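Local coordinates for protein 3-dehydroquinate dehydratase (PDB 2EGZ) that catalyses, as a type I dehydroquinase working through a Schiff base, the cis-dehydration of 3-dehydroquinate to 3-dehydroshikimate, the third step of the chorismate pathway, at residues T56-R61 with E79-S84. Sequence-based numbering, arbitrary orientation.
Sequences TILTIR and ELSPLS
Strand 55-59 meets the last residues of helix 73-80 and those that follow, through Ser84, within one beta-alpha-beta crossover of the TIM barrel, and the chain then runs on into the neighbouring parallel strand 86-90. Leu58 is the side chain to follow. Its CB lies against Ser84, 3.7 Å from the serine OG and 3.9 Å from the serine CB. With CG anti to the backbone N (chi1 173°), the chain extends outward from the strand, and CD2 does the touching at the tip: it packs 3.7 Å from Leu80 CB and comes 3.8 Å from Ser81 N. The two leucines cross at about a right angle, and the touching atoms are a methyl, Leu58 CD2, and Leu80 CB. Ser81 OG is hydrogen-bonded to Thr87 OG1 on strand 86-90. Within 79-84, Leu83 N bonds to Leu80 O at 2.8 Å.

Two residues earlier on the strand, Thr56 OG1 sits between its own backbone N and carbonyl carbon and donates to Ser84 OG at 2.7 Å. Ser84 OG, anti to its backbone N, is bonded in turn to Tyr86 O, which puts two buried hydroxyls in series, ending on a backbone carbonyl of strand 86-90. A valine at Thr56 would lose the hydroxyl donor and would probably leave Ser84 OG less firmly held. Ile57 turns away from 79-84, and its side chain lies near those of Glu28 and Lys142, the Schiff-base lysine. Gripped by both Thr56 OG1 and Tyr86 O, the buried Ser84 OG has its polar needs met right beside the apolar contact of Leu58 with Leu80.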
ATOM      1  N   THR B  56      13.824 -11.247 -20.055  1.00 12.44           N
ATOM      2  CA  THR B  56      12.515 -11.235 -19.424  1.00 11.77           C
ATOM      3  C   THR B  56      12.466 -10.497 -18.101  1.00 12.02           C
ATOM      4  O   THR B  56      13.469 -10.366 -17.402  1.00 11.30           O
ATOM      5  CB  THR B  56      12.029 -12.663 -19.112  1.00 13.26           C
ATOM      6  OG1 THR B  56      12.951 -13.283 -18.199  1.00 11.76           O
ATOM      7  CG2 THR B  56      11.937 -13.492 -20.377  1.00 12.42           C
ATOM      8  N   ILE B  57      11.274 -10.004 -17.782  1.00 13.40           N
ATOM      9  CA  ILE B  57      10.997  -9.362 -16.507  1.00 11.23           C
ATOM     10  C   ILE B  57       9.817 -10.184 -16.005  1.00 12.09           C
ATOM     11  O   ILE B  57       8.789 -10.287 -16.681  1.00 11.92           O
ATOM     12  CB  ILE B  57      10.536  -7.890 -16.632  1.00 13.08           C
ATOM     13  CG1 ILE B  57      11.697  -6.993 -17.064  1.00 10.93           C
ATOM     14  CG2 ILE B  57      10.024  -7.404 -15.277  1.00 13.40           C
ATOM     15  CD1 ILE B  57      11.277  -5.560 -17.350  1.00 13.14           C
ATOM     16  N   LEU B  58       9.981 -10.798 -14.841  1.00 11.75           N
ATOM     17  CA  LEU B  58       8.922 -11.601 -14.246  1.00 13.94           C
ATOM     18  C   LEU B  58       8.126 -10.694 -13.316  1.00 15.07           C
ATOM     19  O   LEU B  58       8.628 -10.285 -12.268  1.00 14.75           O
ATOM     20  CB  LEU B  58       9.523 -12.764 -13.451  1.00 14.00           C
ATOM     21  CG  LEU B  58       8.556 -13.623 -12.627  1.00 15.66           C
ATOM     22  CD1 LEU B  58       7.582 -14.342 -13.554  1.00 16.04           C
ATOM     23  CD2 LEU B  58       9.346 -14.630 -11.802  1.00 17.14           C
ATOM     24  N   THR B  59       6.899 -10.372 -13.714  1.00 15.04           N
ATOM     25  CA  THR B  59       6.028  -9.516 -12.920  1.00 16.33           C
ATOM     26  C   THR B  59       4.727 -10.228 -12.589  1.00 16.15           C
ATOM     27  O   THR B  59       4.110 -10.848 -13.450  1.00 17.01           O
ATOM     28  CB  THR B  59       5.669  -8.211 -13.662  1.00 17.45           C
ATOM     29  OG1 THR B  59       6.855  -7.439 -13.878  1.00 16.25           O
ATOM     30  CG2 THR B  59       4.684  -7.381 -12.841  1.00 18.62           C
ATOM     31  N   ILE B  60       4.321 -10.136 -11.332  1.00 16.78           N
ATOM     32  CA  ILE B  60       3.075 -10.741 -10.876  1.00 17.60           C
ATOM     33  C   ILE B  60       2.482  -9.649 -10.001  1.00 17.51           C
ATOM     34  O   ILE B  60       2.407  -9.781  -8.782  1.00 18.31           O
ATOM     35  CB  ILE B  60       3.339 -11.995 -10.029  1.00 18.30           C
ATOM     36  CG1 ILE B  60       4.343 -12.902 -10.745  1.00 19.27           C
ATOM     37  CG2 ILE B  60       2.029 -12.752  -9.811  1.00 20.44           C
ATOM     38  CD1 ILE B  60       4.792 -14.094  -9.923  1.00 19.15           C
ATOM     39  N   ARG B  61       2.077  -8.561 -10.648  1.00 19.06           N
ATOM     40  CA  ARG B  61       1.545  -7.389  -9.963  1.00 19.78           C
ATOM     41  C   ARG B  61       0.480  -7.636  -8.905  1.00 20.46           C
ATOM     42  O   ARG B  61      -0.523  -8.303  -9.155  1.00 21.19           O
ATOM     43  CB  ARG B  61       1.004  -6.386 -10.986  1.00 20.42           C
ATOM     44  CG  ARG B  61       0.791  -4.995 -10.412  1.00 23.81           C
ATOM     45  CD  ARG B  61       2.120  -4.297 -10.162  1.00 26.81           C
ATOM     46  NE  ARG B  61       2.847  -4.081 -11.410  1.00 28.64           N
ATOM     47  CZ  ARG B  61       2.468  -3.230 -12.362  1.00 32.51           C
ATOM     48  NH1 ARG B  61       1.368  -2.497 -12.218  1.00 31.25           N
ATOM     49  NH2 ARG B  61       3.183  -3.120 -13.471  1.00 35.71           N
ATOM     50  N   GLU B  79      10.322 -20.285  -7.692  1.00 26.09           N
ATOM     51  CA  GLU B  79      10.738 -21.152  -8.785  1.00 27.31           C
ATOM     52  C   GLU B  79      11.214 -20.472 -10.065  1.00 25.77           C
ATOM     53  O   GLU B  79      12.118 -20.973 -10.733  1.00 26.17           O
ATOM     54  CB  GLU B  79       9.597 -22.105  -9.140  1.00 30.22           C
ATOM     55  CG  GLU B  79       9.131 -22.969  -7.981  1.00 34.12           C
ATOM     56  CD  GLU B  79      10.264 -23.760  -7.368  1.00 35.84           C
ATOM     57  OE1 GLU B  79      10.964 -24.476  -8.117  1.00 37.41           O
ATOM     58  OE2 GLU B  79      10.454 -23.667  -6.137  1.00 38.25           O
ATOM     59  N   LEU B  80      10.621 -19.335 -10.411  1.00 24.25           N
ATOM     60  CA  LEU B  80      10.980 -18.663 -11.651  1.00 21.93           C
ATOM     61  C   LEU B  80      11.947 -17.481 -11.585  1.00 21.23           C
ATOM     62  O   LEU B  80      12.578 -17.149 -12.588  1.00 21.14           O
ATOM     63  CB  LEU B  80       9.704 -18.240 -12.380  1.00 22.83           C
ATOM     64  CG  LEU B  80       8.728 -19.391 -12.654  1.00 23.65           C
ATOM     65  CD1 LEU B  80       7.478 -18.856 -13.331  1.00 24.88           C
ATOM     66  CD2 LEU B  80       9.398 -20.440 -13.531  1.00 25.30           C
ATOM     67  N   SER B  81      12.073 -16.838 -10.430  1.00 20.44           N
ATOM     68  CA  SER B  81      12.995 -15.709 -10.329  1.00 20.27           C
ATOM     69  C   SER B  81      14.428 -16.099 -10.698  1.00 19.56           C
ATOM     70  O   SER B  81      15.169 -15.300 -11.276  1.00 19.89           O
ATOM     71  CB  SER B  81      12.954 -15.111  -8.924  1.00 21.37           C
ATOM     72  OG  SER B  81      11.716 -14.451  -8.716  1.00 25.15           O
ATOM     73  N   PRO B  82      14.847 -17.327 -10.357  1.00 18.66           N
ATOM     74  CA  PRO B  82      16.214 -17.723 -10.709  1.00 19.42           C
ATOM     75  C   PRO B  82      16.378 -17.893 -12.221  1.00 19.36           C
ATOM     76  O   PRO B  82      17.495 -17.973 -12.733  1.00 20.28           O
ATOM     77  CB  PRO B  82      16.389 -19.055  -9.976  1.00 20.61           C
ATOM     78  CG  PRO B  82      15.482 -18.922  -8.789  1.00 19.03           C
ATOM     79  CD  PRO B  82      14.255 -18.279  -9.399  1.00 19.50           C
ATOM     80  N   LEU B  83      15.257 -17.933 -12.935  1.00 18.63           N
ATOM     81  CA  LEU B  83      15.287 -18.145 -14.376  1.00 18.85           C
ATOM     82  C   LEU B  83      14.962 -16.926 -15.231  1.00 19.68           C
ATOM     83  O   LEU B  83      15.071 -16.986 -16.454  1.00 22.49           O
ATOM     84  CB  LEU B  83      14.332 -19.285 -14.737  1.00 20.49           C
ATOM     85  CG  LEU B  83      14.508 -20.578 -13.935  1.00 22.02           C
ATOM     86  CD1 LEU B  83      13.436 -21.590 -14.350  1.00 24.58           C
ATOM     87  CD2 LEU B  83      15.909 -21.139 -14.161  1.00 22.18           C
ATOM     88  N   SER B  84      14.560 -15.828 -14.603  1.00 16.40           N
ATOM     89  CA  SER B  84      14.224 -14.619 -15.345  1.00 15.75           C
ATOM     90  C   SER B  84      15.346 -13.593 -15.186  1.00 14.54           C
ATOM     91  O   SER B  84      15.939 -13.482 -14.115  1.00 14.27           O
ATOM     92  CB  SER B  84      12.906 -14.039 -14.826  1.00 16.79           C
ATOM     93  OG  SER B  84      12.494 -12.931 -15.604  1.00 16.83           O
TER